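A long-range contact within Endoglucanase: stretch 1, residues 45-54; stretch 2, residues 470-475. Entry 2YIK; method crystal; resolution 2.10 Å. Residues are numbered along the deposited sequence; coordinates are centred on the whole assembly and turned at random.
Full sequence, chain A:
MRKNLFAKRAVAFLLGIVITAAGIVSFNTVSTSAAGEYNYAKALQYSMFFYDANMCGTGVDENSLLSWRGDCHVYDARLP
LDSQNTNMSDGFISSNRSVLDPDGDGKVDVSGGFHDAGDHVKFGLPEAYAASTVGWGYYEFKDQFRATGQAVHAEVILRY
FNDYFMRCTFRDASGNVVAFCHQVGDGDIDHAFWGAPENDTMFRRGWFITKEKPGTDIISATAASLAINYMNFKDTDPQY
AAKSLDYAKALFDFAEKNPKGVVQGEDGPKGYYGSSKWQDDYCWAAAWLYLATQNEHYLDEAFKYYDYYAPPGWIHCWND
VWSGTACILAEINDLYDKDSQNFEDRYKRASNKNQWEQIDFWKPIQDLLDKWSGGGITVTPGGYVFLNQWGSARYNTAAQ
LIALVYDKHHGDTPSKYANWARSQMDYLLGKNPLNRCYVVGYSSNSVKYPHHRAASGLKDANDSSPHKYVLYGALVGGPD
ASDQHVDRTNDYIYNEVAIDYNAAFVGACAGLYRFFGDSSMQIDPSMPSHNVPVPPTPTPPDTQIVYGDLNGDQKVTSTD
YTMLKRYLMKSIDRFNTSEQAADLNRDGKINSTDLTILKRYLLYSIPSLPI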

# COMPACT_ATOMS: atom_id res chain seq x y z
N GLN A 45 -7.68 -6.41 13.86
CA GLN A 45 -9.08 -6.26 13.50
C GLN A 45 -9.41 -4.82 13.15
O GLN A 45 -9.92 -4.53 12.07
CB GLN A 45 -9.97 -6.72 14.65
CG GLN A 45 -11.42 -6.30 14.51
CD GLN A 45 -12.24 -6.60 15.76
OE1 GLN A 45 -11.78 -6.40 16.89
NE2 GLN A 45 -13.47 -7.06 15.57
N TYR A 46 -9.11 -3.91 14.08
CA TYR A 46 -9.38 -2.50 13.87
C TYR A 46 -8.64 -1.88 12.68
O TYR A 46 -9.22 -1.10 11.93
CB TYR A 46 -9.05 -1.71 15.14
CG TYR A 46 -10.16 -1.68 16.17
CD1 TYR A 46 -10.79 -2.86 16.58
CD2 TYR A 46 -10.57 -0.48 16.75
CE1 TYR A 46 -11.79 -2.84 17.55
CE2 TYR A 46 -11.57 -0.45 17.72
CZ TYR A 46 -12.18 -1.64 18.11
OH TYR A 46 -13.16 -1.62 19.08
N SER A 47 -7.37 -2.23 12.52
CA SER A 47 -6.55 -1.66 11.45
C SER A 47 -7.17 -1.64 10.05
O SER A 47 -6.98 -0.67 9.31
CB SER A 47 -5.17 -2.35 11.38
OG SER A 47 -5.25 -3.66 10.85
N MET A 48 -7.90 -2.68 9.68
CA MET A 48 -8.48 -2.73 8.34
C MET A 48 -9.69 -1.84 8.12
O MET A 48 -10.01 -1.50 6.97
CB MET A 48 -8.83 -4.18 7.96
CG MET A 48 -7.59 -5.01 7.70
SD MET A 48 -7.87 -6.76 7.37
CE MET A 48 -7.91 -7.40 8.99
N PHE A 49 -10.35 -1.44 9.19
CA PHE A 49 -11.53 -0.59 9.05
C PHE A 49 -11.26 0.76 8.41
O PHE A 49 -12.19 1.40 7.93
CB PHE A 49 -12.23 -0.43 10.40
CG PHE A 49 -13.07 -1.61 10.75
CD1 PHE A 49 -14.41 -1.68 10.34
CD2 PHE A 49 -12.53 -2.68 11.44
CE1 PHE A 49 -15.17 -2.81 10.61
CE2 PHE A 49 -13.27 -3.81 11.71
CZ PHE A 49 -14.60 -3.88 11.29
N PHE A 50 -10.01 1.19 8.40
CA PHE A 50 -9.70 2.46 7.77
C PHE A 50 -9.98 2.31 6.28
O PHE A 50 -10.41 3.25 5.63
CB PHE A 50 -8.23 2.86 7.94
CG PHE A 50 -7.88 4.11 7.17
CD1 PHE A 50 -8.30 5.36 7.63
CD2 PHE A 50 -7.16 4.04 5.99
CE1 PHE A 50 -8.05 6.50 6.88
CE2 PHE A 50 -6.90 5.18 5.24
CZ PHE A 50 -7.33 6.42 5.69
N TYR A 51 -9.72 1.13 5.75
CA TYR A 51 -9.95 0.91 4.34
C TYR A 51 -11.43 0.97 4.01
O TYR A 51 -11.82 1.50 2.97
CB TYR A 51 -9.30 -0.41 3.92
CG TYR A 51 -7.79 -0.30 4.00
CD1 TYR A 51 -7.09 0.53 3.11
CD2 TYR A 51 -7.08 -0.92 5.02
CE1 TYR A 51 -5.71 0.73 3.25
CE2 TYR A 51 -5.70 -0.72 5.17
CZ TYR A 51 -5.03 0.11 4.28
OH TYR A 51 -3.68 0.35 4.45
N ASP A 52 -12.27 0.45 4.91
CA ASP A 52 -13.71 0.51 4.67
C ASP A 52 -14.15 1.97 4.61
O ASP A 52 -15.06 2.32 3.85
CB ASP A 52 -14.48 -0.19 5.80
CG ASP A 52 -14.18 -1.66 5.89
OD1 ASP A 52 -12.98 -2.01 6.02
OD2 ASP A 52 -15.13 -2.48 5.83
N ALA A 53 -13.50 2.82 5.40
CA ALA A 53 -13.84 4.24 5.43
C ALA A 53 -13.43 4.98 4.18
O ALA A 53 -13.94 6.07 3.91
CB ALA A 53 -13.22 4.89 6.66
N ASN A 54 -12.50 4.41 3.41
CA ASN A 54 -12.03 5.05 2.19
C ASN A 54 -12.49 4.40 0.89
O ASN A 54 -12.06 4.81 -0.19
CB ASN A 54 -10.49 5.16 2.17
CG ASN A 54 -9.96 6.33 2.98
OD1 ASN A 54 -8.91 6.89 2.67
ND2 ASN A 54 -10.68 6.69 4.04
N VAL A 470 -16.71 7.60 14.09
CA VAL A 470 -15.41 7.14 14.57
C VAL A 470 -14.67 6.36 13.48
O VAL A 470 -15.13 5.30 13.04
CB VAL A 470 -15.57 6.23 15.81
CG1 VAL A 470 -14.20 5.81 16.33
CG2 VAL A 470 -16.34 6.98 16.91
N LEU A 471 -13.54 6.91 13.05
CA LEU A 471 -12.70 6.30 12.01
C LEU A 471 -11.86 5.17 12.62
O LEU A 471 -10.64 5.28 12.71
CB LEU A 471 -11.79 7.37 11.41
CG LEU A 471 -10.91 7.10 10.18
CD1 LEU A 471 -11.79 6.91 8.94
CD2 LEU A 471 -9.96 8.29 9.98
N TYR A 472 -12.53 4.10 13.04
CA TYR A 472 -11.87 2.96 13.67
C TYR A 472 -10.64 2.43 12.93
O TYR A 472 -10.68 2.24 11.72
CB TYR A 472 -12.86 1.80 13.84
CG TYR A 472 -13.91 2.02 14.90
CD1 TYR A 472 -13.57 1.95 16.25
CD2 TYR A 472 -15.23 2.30 14.56
CE1 TYR A 472 -14.52 2.16 17.24
CE2 TYR A 472 -16.19 2.53 15.54
CZ TYR A 472 -15.83 2.45 16.88
OH TYR A 472 -16.78 2.63 17.86
N GLY A 473 -9.56 2.21 13.68
CA GLY A 473 -8.35 1.65 13.12
C GLY A 473 -7.38 2.53 12.36
O GLY A 473 -6.33 2.05 11.93
N ALA A 474 -7.72 3.80 12.17
CA ALA A 474 -6.82 4.69 11.45
C ALA A 474 -5.58 5.01 12.29
O ALA A 474 -5.70 5.32 13.48
CB ALA A 474 -7.54 5.98 11.09
N LEU A 475 -4.41 4.92 11.68
CA LEU A 475 -3.15 5.22 12.36
C LEU A 475 -2.76 6.61 11.86
O LEU A 475 -2.44 6.78 10.69
CB LEU A 475 -2.06 4.22 11.98
CG LEU A 475 -0.64 4.51 12.48
CD1 LEU A 475 -0.59 4.42 14.00
CD2 LEU A 475 0.34 3.51 11.86
O HOH W 1 -12.49 3.61 9.98

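Stretch 1 is largely helical. Residues 45-47 continue a helix that begins earlier in the chain, and a weakly bonded helix runs from about 49 to 54. Phe49 N bonds to Tyr46 O at 3.0 Å, and Ala53 N bonds to Phe49 O at 3.2 Å. Stretch 2 has no regular helix or strand. It makes a type II beta turn from Leu471 to Ala474, closed by a weak hydrogen bond from Ala474 N to Leu471 O at 3.3 Å.

The turn packs against the helical stretch, and the nearest CA atoms are those of Ser47 and Gly473, 4.1 Å apart. No direct hydrogen bond crosses the contact. Gly473 CA instead makes a CA-H...O contact with Tyr46 O, at 3.1 Å and with an angle of 156° at the hydrogen. The same Tyr46 O accepts the bond from Phe49 N, so one carbonyl serves both its own stretch and the turn.

Glycine suits this place for two reasons. Its phi of 80° is positive, which favours glycine by itself. An ideal CB on Gly473 would also lie 1.7 Å from Tyr46 O, a clash. Because Gly473 has no side chain, its CA can approach Tyr46 O directly.

Water 1 bridges the two backbones. The oxygen of water 1 donates to Tyr472 O at 2.9 Å and, weakly, to Phe49 O at 3.0 Å.

The side chains add apolar packing around this close approach. Tyr46 and Tyr472 form an oblique aromatic pair, with ring centroids 5.5 Å apart and planes at 88°. Their closest atoms are Tyr46 CE2 and Tyr472 CD1, at 3.5 Å. The Tyr46 hydroxyl is hydrogen-bonded elsewhere in the structure, so its polar end is satisfied although the residue is buried. Tyr472 remains partly exposed.

Phe49 points its CA-to-CB bond toward stretch 2, but the end of its side chain leads away. Its contact is therefore made near the backbone: Phe49 CB lies 3.4 Å from Tyr472 O and 4.1 Å from Tyr472 CB.

Phe50, with chi1 in t, fills the space beside Leu471 and Ala474. Phe50 CD1 is 3.6 Å from Ala474 CB and 4.0 Å from Leu471 CD1. Leu471 starts sideways, but its end comes nearer, and its CD1 reaches Ala53 CB at 3.4 Å. The small methyl of Ala53 points toward the turn and meets the leucine closely.

The two stretches bury 395 Å² in total, both sides summed.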